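Lactate racemase (Thermoanaerobacterium thermosaccharolyticum, PDB 2YJG) interconverts the D- and L-isomers of lactate, using a nickel-pincer cofactor derived from nicotinic acid mononucleotide. Local coordinates at residues Leu289-Val297 with Ala317-Phe328; Phe328-Pro338 with Glu382-Thr390. All blocks are in the same frame, centred on the assembly; numbering follows the deposited sequence.

Both contacts are partly buried, lie in the C-terminal domain and draw on helix 326-333, with F328 common to the two. Interaction 1, whose centre is about 15 Å from that of the chain, ties the start of helix 293-305 to the loop leaving strand 311-316, mostly through backbone hydrogen bonds. Interaction 2, centred about 24 Å from the chain centre, joins helix 326-333 to the end of helix 381-386 mainly through side chains: aromatic rings, methionine and one carboxylate with two donors, while the F388 ring also packs on the backbone after helix 326-333. They meet where H323 packs on Y329 and Y383, H323 CD2 lying 3.5 Å from Y329 CG.

Interaction 1. Residues Leu289-Val297 with Ala317-Phe328; sequences LDQNIYQSV and AECADGHGGEGF
The ring of F328 takes the edge of Y294 on its face, with centroids 5.3 Å apart and planes at 73°, while V297 CG2 comes to 3.7 Å from F328 CZ. The phenyl lies against the helix backbone too, F328 CE2 being 3.4 Å from Y294 N. Replacing F328 by an alanine would probably open a gap beside V297 and leave the Y294 ring freer to turn. Packing stays tight at C319, whose SG, beside its backbone N (chi1 -60°), lies 3.4 Å from I293 N. That N-H donates to G322 O, and Y294 N to H323 O. At G324 a CB would clash with N292 CG and Y294 CB. The buried D290 carboxylate is held as well: OD2 accepts from E318 N at 3.0 Å and from G9 N, and a water reaches OD1.

Toward solvent, C319 N and D321 N of the type I turn C319-G322 still donate to D290 O and Q291 O, so it is the side chains that are loose there, Q291 NE2 and D321 OD2 standing 3.5 Å apart. N292 OD1 accepts from Q295 N at 2.8 Å, an N-cap of helix 293-305, which carries Q295 and K298, the substrate-binding residues inferred by similarity.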
loop_
_atom_site.group_PDB
_atom_site.type_symbol
_atom_site.label_atom_id
_atom_site.label_comp_id
_atom_site.label_asym_id
_atom_site.label_seq_id
_atom_site.Cartn_x
_atom_site.Cartn_y
_atom_site.Cartn_z
ATOM N N LEU A 289 -25.943 -4.139 -1.386
ATOM C CA LEU A 289 -26.397 -5.506 -1.664
ATOM C C LEU A 289 -27.394 -5.597 -2.821
ATOM O O LEU A 289 -27.532 -6.655 -3.419
ATOM C CB LEU A 289 -26.985 -6.118 -0.412
ATOM C CG LEU A 289 -26.088 -6.003 0.830
ATOM C CD1 LEU A 289 -26.769 -6.588 2.056
ATOM C CD2 LEU A 289 -24.789 -6.663 0.527
ATOM N N ASP A 290 -28.067 -4.490 -3.125
ATOM C CA ASP A 290 -29.080 -4.450 -4.206
ATOM C C ASP A 290 -28.633 -3.670 -5.430
ATOM O O ASP A 290 -29.459 -3.122 -6.155
ATOM C CB ASP A 290 -30.463 -3.959 -3.679
ATOM C CG ASP A 290 -30.540 -2.421 -3.460
ATOM O OD1 ASP A 290 -29.514 -1.717 -3.458
ATOM O OD2 ASP A 290 -31.648 -1.912 -3.257
ATOM N N GLN A 291 -27.330 -3.712 -5.715
ATOM C CA GLN A 291 -26.772 -2.826 -6.745
ATOM C C GLN A 291 -27.040 -3.253 -8.173
ATOM O O GLN A 291 -26.879 -2.459 -9.094
ATOM C CB GLN A 291 -25.274 -2.543 -6.542
ATOM C CG GLN A 291 -24.389 -3.688 -6.568
ATOM C CD GLN A 291 -22.932 -3.393 -6.152
ATOM O OE1 GLN A 291 -22.122 -4.323 -6.103
ATOM N NE2 GLN A 291 -22.603 -2.142 -5.849
ATOM N N ASN A 292 -27.470 -4.476 -8.372
ATOM C CA ASN A 292 -27.787 -4.961 -9.724
ATOM C C ASN A 292 -28.729 -6.145 -9.675
ATOM O O ASN A 292 -28.902 -6.772 -8.606
ATOM C CB ASN A 292 -26.479 -5.245 -10.505
ATOM C CG ASN A 292 -25.637 -6.297 -9.878
ATOM O OD1 ASN A 292 -26.159 -7.357 -9.531
ATOM N ND2 ASN A 292 -24.323 -6.034 -9.693
ATOM N N ILE A 293 -29.388 -6.402 -10.810
ATOM C CA ILE A 293 -30.324 -7.518 -10.976
ATOM C C ILE A 293 -29.704 -8.866 -10.638
ATOM O O ILE A 293 -30.334 -9.651 -9.905
ATOM C CB ILE A 293 -31.035 -7.533 -12.326
ATOM C CG1 ILE A 293 -31.668 -6.171 -12.596
ATOM C CG2 ILE A 293 -32.135 -8.606 -12.333
ATOM C CD1 ILE A 293 -32.352 -6.096 -13.979
ATOM N N TYR A 294 -28.461 -9.060 -11.085
ATOM C CA TYR A 294 -27.676 -10.259 -10.787
ATOM C C TYR A 294 -27.749 -10.566 -9.273
ATOM O O TYR A 294 -28.075 -11.675 -8.865
ATOM C CB TYR A 294 -26.248 -10.009 -11.264
ATOM C CG TYR A 294 -25.329 -11.205 -11.192
ATOM C CD1 TYR A 294 -24.732 -11.551 -10.004
ATOM C CD2 TYR A 294 -25.040 -11.976 -12.321
ATOM C CE1 TYR A 294 -23.878 -12.658 -9.908
ATOM C CE2 TYR A 294 -24.152 -13.058 -12.247
ATOM C CZ TYR A 294 -23.587 -13.389 -11.057
ATOM O OH TYR A 294 -22.749 -14.465 -10.988
ATOM N N GLN A 295 -27.437 -9.586 -8.443
ATOM C CA GLN A 295 -27.441 -9.781 -6.987
ATOM C C GLN A 295 -28.839 -10.038 -6.460
ATOM O O GLN A 295 -29.029 -10.768 -5.514
ATOM C CB GLN A 295 -26.841 -8.565 -6.254
ATOM C CG GLN A 295 -25.343 -8.447 -6.354
ATOM C CD GLN A 295 -24.629 -9.642 -5.903
ATOM O OE1 GLN A 295 -24.949 -10.235 -4.866
ATOM N NE2 GLN A 295 -23.598 -10.032 -6.680
ATOM N N SER A 296 -29.822 -9.417 -7.080
ATOM C CA SER A 296 -31.229 -9.492 -6.594
ATOM C C SER A 296 -31.895 -10.864 -6.719
ATOM O O SER A 296 -32.877 -11.143 -6.008
ATOM C CB SER A 296 -32.085 -8.465 -7.314
ATOM O OG SER A 296 -32.480 -8.923 -8.621
ATOM N N VAL A 297 -31.339 -11.730 -7.566
ATOM C CA VAL A 297 -31.748 -13.139 -7.567
ATOM C C VAL A 297 -31.614 -13.754 -6.163
ATOM O O VAL A 297 -32.384 -14.635 -5.834
ATOM C CB VAL A 297 -30.958 -13.933 -8.601
ATOM C CG1 VAL A 297 -31.450 -15.465 -8.705
ATOM C CG2 VAL A 297 -31.045 -13.240 -9.988
ATOM N N ALA A 317 -35.447 -3.693 -5.209
ATOM C CA ALA A 317 -33.994 -3.733 -5.475
ATOM C C ALA A 317 -33.678 -2.573 -6.451
ATOM O O ALA A 317 -34.124 -2.560 -7.591
ATOM C CB ALA A 317 -33.566 -5.112 -6.075
ATOM N N GLU A 318 -32.981 -1.556 -5.967
ATOM C CA GLU A 318 -32.748 -0.334 -6.776
ATOM C C GLU A 318 -31.999 -0.674 -8.040
ATOM O O GLU A 318 -32.319 -0.172 -9.121
ATOM C CB GLU A 318 -31.947 0.653 -5.947
ATOM C CG GLU A 318 -31.580 1.900 -6.686
ATOM C CD GLU A 318 -30.763 2.865 -5.895
ATOM O OE1 GLU A 318 -29.663 2.495 -5.409
ATOM O OE2 GLU A 318 -31.220 4.036 -5.791
ATOM N N CYS A 319 -31.016 -1.577 -7.925
ATOM C CA CYS A 319 -30.239 -2.006 -9.094
ATOM C C CYS A 319 -29.631 -0.835 -9.846
ATOM O O CYS A 319 -29.730 -0.740 -11.059
ATOM C CB CYS A 319 -31.054 -2.899 -10.048
ATOM S SG CYS A 319 -31.665 -4.433 -9.226
ATOM N N ALA A 320 -29.019 0.051 -9.096
ATOM C CA ALA A 320 -28.434 1.277 -9.645
ATOM C C ALA A 320 -27.434 0.986 -10.758
ATOM O O ALA A 320 -27.278 1.819 -11.646
ATOM C CB ALA A 320 -27.704 2.067 -8.509
ATOM N N ASP A 321 -26.739 -0.152 -10.668
ATOM C CA ASP A 321 -25.743 -0.550 -11.657
ATOM C C ASP A 321 -26.278 -1.403 -12.800
ATOM O O ASP A 321 -25.481 -1.834 -13.648
ATOM C CB ASP A 321 -24.574 -1.244 -10.974
ATOM C CG ASP A 321 -23.837 -0.327 -10.002
ATOM O OD1 ASP A 321 -23.868 0.905 -10.183
ATOM O OD2 ASP A 321 -23.194 -0.825 -9.081
ATOM N N GLY A 322 -27.597 -1.578 -12.893
ATOM C CA GLY A 322 -28.197 -2.214 -14.040
ATOM C C GLY A 322 -28.288 -3.717 -13.827
ATOM O O GLY A 322 -28.522 -4.144 -12.683
ATOM N N HIS A 323 -28.092 -4.526 -14.879
ATOM C CA HIS A 323 -28.362 -5.967 -14.779
ATOM C C HIS A 323 -27.298 -6.752 -14.088
ATOM O O HIS A 323 -27.588 -7.835 -13.639
ATOM C CB HIS A 323 -28.730 -6.646 -16.116
ATOM C CG HIS A 323 -27.780 -6.325 -17.234
ATOM N ND1 HIS A 323 -26.424 -6.573 -17.163
ATOM C CD2 HIS A 323 -28.004 -5.800 -18.466
ATOM C CE1 HIS A 323 -25.840 -6.156 -18.278
ATOM N NE2 HIS A 323 -26.779 -5.682 -19.087
ATOM N N GLY A 324 -26.087 -6.209 -13.953
ATOM C CA GLY A 324 -25.018 -6.888 -13.267
ATOM C C GLY A 324 -24.245 -8.002 -14.005
ATOM O O GLY A 324 -23.382 -8.682 -13.397
ATOM N N GLY A 325 -24.535 -8.179 -15.280
ATOM C CA GLY A 325 -23.815 -9.122 -16.092
ATOM C C GLY A 325 -24.391 -9.365 -17.457
ATOM O O GLY A 325 -25.533 -9.771 -17.618
ATOM N N GLU A 326 -23.603 -9.059 -18.467
ATOM C CA GLU A 326 -24.095 -9.173 -19.831
ATOM C C GLU A 326 -24.529 -10.592 -20.125
ATOM O O GLU A 326 -25.539 -10.812 -20.758
ATOM C CB GLU A 326 -22.994 -8.753 -20.841
ATOM C CG GLU A 326 -22.711 -7.281 -20.879
ATOM C CD GLU A 326 -23.884 -6.462 -21.460
ATOM O OE1 GLU A 326 -24.640 -6.990 -22.310
ATOM O OE2 GLU A 326 -24.036 -5.281 -21.063
ATOM N N GLY A 327 -23.724 -11.557 -19.736
ATOM C CA GLY A 327 -24.043 -12.984 -20.015
ATOM C C GLY A 327 -25.334 -13.409 -19.289
ATOM O O GLY A 327 -26.250 -13.978 -19.878
ATOM N N PHE A 328 -25.408 -13.048 -18.010
ATOM C CA PHE A 328 -26.625 -13.245 -17.204
ATOM C C PHE A 328 -27.809 -12.720 -17.949
ATOM O O PHE A 328 -28.784 -13.423 -18.110
ATOM C CB PHE A 328 -26.423 -12.517 -15.856
ATOM C CG PHE A 328 -27.684 -12.389 -15.016
ATOM C CD1 PHE A 328 -28.321 -13.507 -14.502
ATOM C CD2 PHE A 328 -28.149 -11.127 -14.642
ATOM C CE1 PHE A 328 -29.453 -13.364 -13.677
ATOM C CE2 PHE A 328 -29.258 -10.968 -13.828
ATOM C CZ PHE A 328 -29.929 -12.080 -13.349
HETATM O O HOH W 1 -28.545 -0.030 -5.832
#

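Interaction 2. Residues Phe328-Pro338 with Glu382-Thr390; sequences FYRWFKESKDP and EYVKDMFMT
D386 supplies the polar part of the contact with a single carboxylate oxygen. Y329 OH donates to the anti lone pair of D386 OD2 at 2.6 Å, and K333 NZ forms a salt bridge to the same atom at 3.2 Å, arriving 45° out of the carboxylate plane. The lysine chain bends at chi2 (95°), which brings its ammonium group alongside the aspartate. Two donors thus grip one oxygen, which would probably favour the ionised carboxylate.

Aromatic contact continues from the same tyrosine: the edge of Y383 faces the Y329 ring, centroids 5.2 Å apart, and H323 stacks on Y329 as well.

Helix segments 328-333 and 382-386 have axes 9.8 Å apart at closest approach; M387, just past the second, makes Met-aromatic contacts with F328 and Y329. Its SD lies at the edge of the Y329 ring. The chain turns at chi3 (81°), carrying CE over the face of F328, 3.6 Å from the ring centroid, and to 3.5 Å from F332 CD1.

Helix 381-386 ends in a Schellman motif, with M389 N bonded to V384 O, F388 N to K385 O, and F388 at positive phi as the C-prime residue.

CH-pi contacts belong to the F388 ring: D337 CA stands 3.8 Å from its centroid and P338 CD shares that face. At its edge, F388 CZ comes 3.4 Å from S335 O, while F388 CD2 meets the edge of F332.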
loop_
_atom_site.group_PDB
_atom_site.type_symbol
_atom_site.label_atom_id
_atom_site.label_comp_id
_atom_site.label_asym_id
_atom_site.label_seq_id
_atom_site.Cartn_x
_atom_site.Cartn_y
_atom_site.Cartn_z
ATOM N N PHE A 328 -25.408 -13.048 -18.010
ATOM C CA PHE A 328 -26.625 -13.245 -17.204
ATOM C C PHE A 328 -27.809 -12.720 -17.949
ATOM O O PHE A 328 -28.784 -13.423 -18.110
ATOM C CB PHE A 328 -26.423 -12.517 -15.856
ATOM C CG PHE A 328 -27.684 -12.389 -15.016
ATOM C CD1 PHE A 328 -28.321 -13.507 -14.502
ATOM C CD2 PHE A 328 -28.149 -11.127 -14.642
ATOM C CE1 PHE A 328 -29.453 -13.364 -13.677
ATOM C CE2 PHE A 328 -29.258 -10.968 -13.828
ATOM C CZ PHE A 328 -29.929 -12.080 -13.349
ATOM N N TYR A 329 -27.722 -11.468 -18.430
ATOM C CA TYR A 329 -28.822 -10.802 -19.117
ATOM C C TYR A 329 -29.208 -11.492 -20.447
ATOM O O TYR A 329 -30.394 -11.721 -20.754
ATOM C CB TYR A 329 -28.391 -9.374 -19.360
ATOM C CG TYR A 329 -29.282 -8.537 -20.210
ATOM C CD1 TYR A 329 -30.623 -8.352 -19.898
ATOM C CD2 TYR A 329 -28.765 -7.871 -21.353
ATOM C CE1 TYR A 329 -31.442 -7.539 -20.692
ATOM C CE2 TYR A 329 -29.576 -7.041 -22.120
ATOM C CZ TYR A 329 -30.910 -6.860 -21.777
ATOM O OH TYR A 329 -31.710 -6.053 -22.565
ATOM N N ARG A 330 -28.189 -11.784 -21.231
ATOM C CA ARG A 330 -28.275 -12.375 -22.585
ATOM C C ARG A 330 -28.924 -13.764 -22.571
ATOM O O ARG A 330 -29.610 -14.108 -23.476
ATOM C CB ARG A 330 -26.858 -12.438 -23.163
ATOM C CG ARG A 330 -26.627 -12.775 -24.657
ATOM C CD ARG A 330 -25.049 -12.742 -25.042
ATOM N NE ARG A 330 -24.120 -13.238 -23.976
ATOM C CZ ARG A 330 -22.792 -13.019 -23.914
ATOM N NH1 ARG A 330 -22.155 -12.321 -24.872
ATOM N NH2 ARG A 330 -22.082 -13.499 -22.870
ATOM N N TRP A 331 -28.774 -14.525 -21.506
ATOM C CA TRP A 331 -29.479 -15.793 -21.404
ATOM C C TRP A 331 -30.957 -15.588 -21.603
ATOM O O TRP A 331 -31.527 -16.324 -22.338
ATOM C CB TRP A 331 -29.225 -16.499 -20.059
ATOM C CG TRP A 331 -27.936 -17.235 -19.993
ATOM C CD1 TRP A 331 -26.895 -16.987 -19.160
ATOM C CD2 TRP A 331 -27.590 -18.425 -20.721
ATOM N NE1 TRP A 331 -25.904 -17.915 -19.372
ATOM C CE2 TRP A 331 -26.334 -18.832 -20.293
ATOM C CE3 TRP A 331 -28.250 -19.178 -21.706
ATOM C CZ2 TRP A 331 -25.657 -19.917 -20.885
ATOM C CZ3 TRP A 331 -27.579 -20.285 -22.273
ATOM C CH2 TRP A 331 -26.361 -20.669 -21.811
ATOM N N PHE A 332 -31.529 -14.535 -20.992
ATOM C CA PHE A 332 -32.945 -14.242 -21.073
ATOM C C PHE A 332 -33.281 -13.494 -22.359
ATOM O O PHE A 332 -34.263 -13.807 -23.048
ATOM C CB PHE A 332 -33.370 -13.440 -19.869
ATOM C CG PHE A 332 -33.243 -14.232 -18.605
ATOM C CD1 PHE A 332 -32.022 -14.284 -17.939
ATOM C CD2 PHE A 332 -34.263 -14.996 -18.169
ATOM C CE1 PHE A 332 -31.853 -15.039 -16.826
ATOM C CE2 PHE A 332 -34.104 -15.811 -17.022
ATOM C CZ PHE A 332 -32.920 -15.839 -16.377
ATOM N N LYS A 333 -32.411 -12.562 -22.700
ATOM C CA LYS A 333 -32.687 -11.700 -23.867
ATOM C C LYS A 333 -32.768 -12.548 -25.129
ATOM O O LYS A 333 -33.623 -12.270 -26.000
ATOM C CB LYS A 333 -31.615 -10.648 -24.002
ATOM C CG LYS A 333 -31.782 -9.777 -25.223
ATOM C CD LYS A 333 -32.513 -8.508 -24.963
ATOM C CE LYS A 333 -32.299 -7.562 -26.198
ATOM N NZ LYS A 333 -32.697 -6.170 -25.900
ATOM N N GLU A 334 -31.929 -13.584 -25.188
ATOM C CA GLU A 334 -31.818 -14.512 -26.334
ATOM C C GLU A 334 -32.715 -15.797 -26.273
ATOM O O GLU A 334 -32.613 -16.652 -27.143
ATOM C CB GLU A 334 -30.368 -14.969 -26.466
ATOM C CG GLU A 334 -29.322 -13.822 -26.605
ATOM C CD GLU A 334 -29.361 -13.184 -27.977
ATOM O OE1 GLU A 334 -29.545 -13.949 -28.962
ATOM O OE2 GLU A 334 -29.215 -11.941 -28.095
ATOM N N SER A 335 -33.607 -15.927 -25.289
ATOM C CA SER A 335 -34.393 -17.144 -25.167
ATOM C C SER A 335 -35.879 -16.863 -25.224
ATOM O O SER A 335 -36.313 -15.705 -25.128
ATOM C CB SER A 335 -34.045 -17.919 -23.849
ATOM O OG SER A 335 -32.680 -18.277 -23.833
ATOM N N LYS A 336 -36.664 -17.921 -25.345
ATOM C CA LYS A 336 -38.135 -17.770 -25.518
ATOM C C LYS A 336 -38.899 -17.479 -24.242
ATOM O O LYS A 336 -39.969 -16.852 -24.259
ATOM C CB LYS A 336 -38.734 -19.040 -26.112
ATOM C CG LYS A 336 -38.247 -19.398 -27.531
ATOM C CD LYS A 336 -38.964 -20.617 -28.161
ATOM C CE LYS A 336 -38.716 -21.938 -27.406
ATOM N NZ LYS A 336 -39.247 -23.168 -28.099
ATOM N N ASP A 337 -38.436 -18.065 -23.151
ATOM C CA ASP A 337 -39.109 -17.977 -21.868
ATOM C C ASP A 337 -38.180 -18.592 -20.861
ATOM O O ASP A 337 -37.126 -19.120 -21.235
ATOM C CB ASP A 337 -40.468 -18.700 -21.876
ATOM C CG ASP A 337 -40.401 -20.146 -22.351
ATOM O OD1 ASP A 337 -39.387 -20.864 -22.151
ATOM O OD2 ASP A 337 -41.453 -20.594 -22.883
ATOM N N PRO A 338 -38.548 -18.541 -19.579
ATOM C CA PRO A 338 -37.612 -19.101 -18.608
ATOM C C PRO A 338 -37.301 -20.611 -18.745
ATOM O O PRO A 338 -36.170 -21.019 -18.385
ATOM C CB PRO A 338 -38.265 -18.787 -17.260
ATOM C CG PRO A 338 -39.222 -17.602 -17.564
ATOM C CD PRO A 338 -39.597 -17.693 -18.988
ATOM N N GLU A 382 -36.627 -1.781 -18.904
ATOM C CA GLU A 382 -36.543 -2.590 -20.131
ATOM C C GLU A 382 -35.797 -3.873 -19.862
ATOM O O GLU A 382 -36.185 -4.938 -20.339
ATOM C CB GLU A 382 -35.909 -1.773 -21.249
ATOM C CG GLU A 382 -36.786 -0.597 -21.650
ATOM C CD GLU A 382 -38.243 -0.970 -22.085
ATOM O OE1 GLU A 382 -38.495 -2.009 -22.781
ATOM O OE2 GLU A 382 -39.152 -0.179 -21.737
ATOM N N TYR A 383 -34.776 -3.810 -19.009
ATOM C CA TYR A 383 -34.054 -5.039 -18.655
ATOM C C TYR A 383 -34.999 -6.034 -17.973
ATOM O O TYR A 383 -35.006 -7.256 -18.234
ATOM C CB TYR A 383 -32.900 -4.780 -17.694
ATOM C CG TYR A 383 -31.761 -3.921 -18.195
ATOM C CD1 TYR A 383 -31.332 -3.978 -19.506
ATOM C CD2 TYR A 383 -31.091 -3.088 -17.315
ATOM C CE1 TYR A 383 -30.263 -3.216 -19.927
ATOM C CE2 TYR A 383 -30.026 -2.323 -17.713
ATOM C CZ TYR A 383 -29.624 -2.378 -19.036
ATOM O OH TYR A 383 -28.557 -1.607 -19.425
ATOM N N VAL A 384 -35.763 -5.518 -17.026
ATOM C CA VAL A 384 -36.643 -6.361 -16.247
ATOM C C VAL A 384 -37.653 -7.060 -17.182
ATOM O O VAL A 384 -37.902 -8.290 -17.056
ATOM C CB VAL A 384 -37.396 -5.522 -15.167
ATOM C CG1 VAL A 384 -38.510 -6.371 -14.536
ATOM C CG2 VAL A 384 -36.419 -4.974 -14.129
ATOM N N LYS A 385 -38.216 -6.297 -18.137
ATOM C CA LYS A 385 -39.134 -6.867 -19.147
ATOM C C LYS A 385 -38.465 -7.930 -20.038
ATOM O O LYS A 385 -39.038 -8.994 -20.350
ATOM C CB LYS A 385 -39.699 -5.751 -20.038
ATOM C CG LYS A 385 -40.725 -4.877 -19.413
ATOM C CD LYS A 385 -41.237 -3.827 -20.407
ATOM C CE LYS A 385 -41.687 -2.542 -19.774
ATOM N NZ LYS A 385 -41.425 -1.358 -20.690
ATOM N N ASP A 386 -37.232 -7.650 -20.408
ATOM C CA ASP A 386 -36.440 -8.526 -21.242
ATOM C C ASP A 386 -36.113 -9.830 -20.500
ATOM O O ASP A 386 -35.839 -10.840 -21.116
ATOM C CB ASP A 386 -35.123 -7.847 -21.635
ATOM C CG ASP A 386 -35.275 -6.802 -22.747
ATOM O OD1 ASP A 386 -36.359 -6.632 -23.281
ATOM O OD2 ASP A 386 -34.257 -6.172 -23.059
ATOM N N MET A 387 -36.135 -9.798 -19.168
ATOM C CA MET A 387 -35.854 -10.958 -18.330
ATOM C C MET A 387 -37.123 -11.633 -17.788
ATOM O O MET A 387 -37.108 -12.305 -16.770
ATOM C CB MET A 387 -34.865 -10.582 -17.214
ATOM C CG MET A 387 -33.546 -10.100 -17.787
ATOM S SD MET A 387 -32.288 -9.636 -16.587
ATOM C CE MET A 387 -31.669 -11.256 -16.173
ATOM N N PHE A 388 -38.196 -11.521 -18.557
ATOM C CA PHE A 388 -39.462 -12.140 -18.260
ATOM C C PHE A 388 -39.982 -11.802 -16.868
ATOM O O PHE A 388 -40.625 -12.626 -16.247
ATOM C CB PHE A 388 -39.366 -13.642 -18.438
ATOM C CG PHE A 388 -38.745 -14.049 -19.763
ATOM C CD1 PHE A 388 -39.357 -13.733 -20.942
ATOM C CD2 PHE A 388 -37.551 -14.724 -19.799
ATOM C CE1 PHE A 388 -38.806 -14.101 -22.143
ATOM C CE2 PHE A 388 -36.998 -15.094 -20.985
ATOM C CZ PHE A 388 -37.627 -14.765 -22.165
ATOM N N MET A 389 -39.675 -10.597 -16.384
ATOM C CA MET A 389 -40.226 -10.095 -15.156
ATOM C C MET A 389 -41.077 -8.839 -15.474
ATOM O O MET A 389 -41.217 -8.461 -16.660
ATOM C CB MET A 389 -39.113 -9.822 -14.186
ATOM C CG MET A 389 -38.455 -11.087 -13.789
ATOM S SD MET A 389 -37.213 -10.811 -12.598
ATOM C CE MET A 389 -35.861 -10.123 -13.602
ATOM N N THR A 390 -41.703 -8.252 -14.451
ATOM C CA THR A 390 -42.546 -7.078 -14.647
ATOM C C THR A 390 -42.032 -5.995 -13.734
ATOM O O THR A 390 -41.926 -6.190 -12.475
ATOM C CB THR A 390 -44.007 -7.351 -14.300
ATOM O OG1 THR A 390 -44.483 -8.447 -15.046
ATOM C CG2 THR A 390 -44.873 -6.123 -14.549
#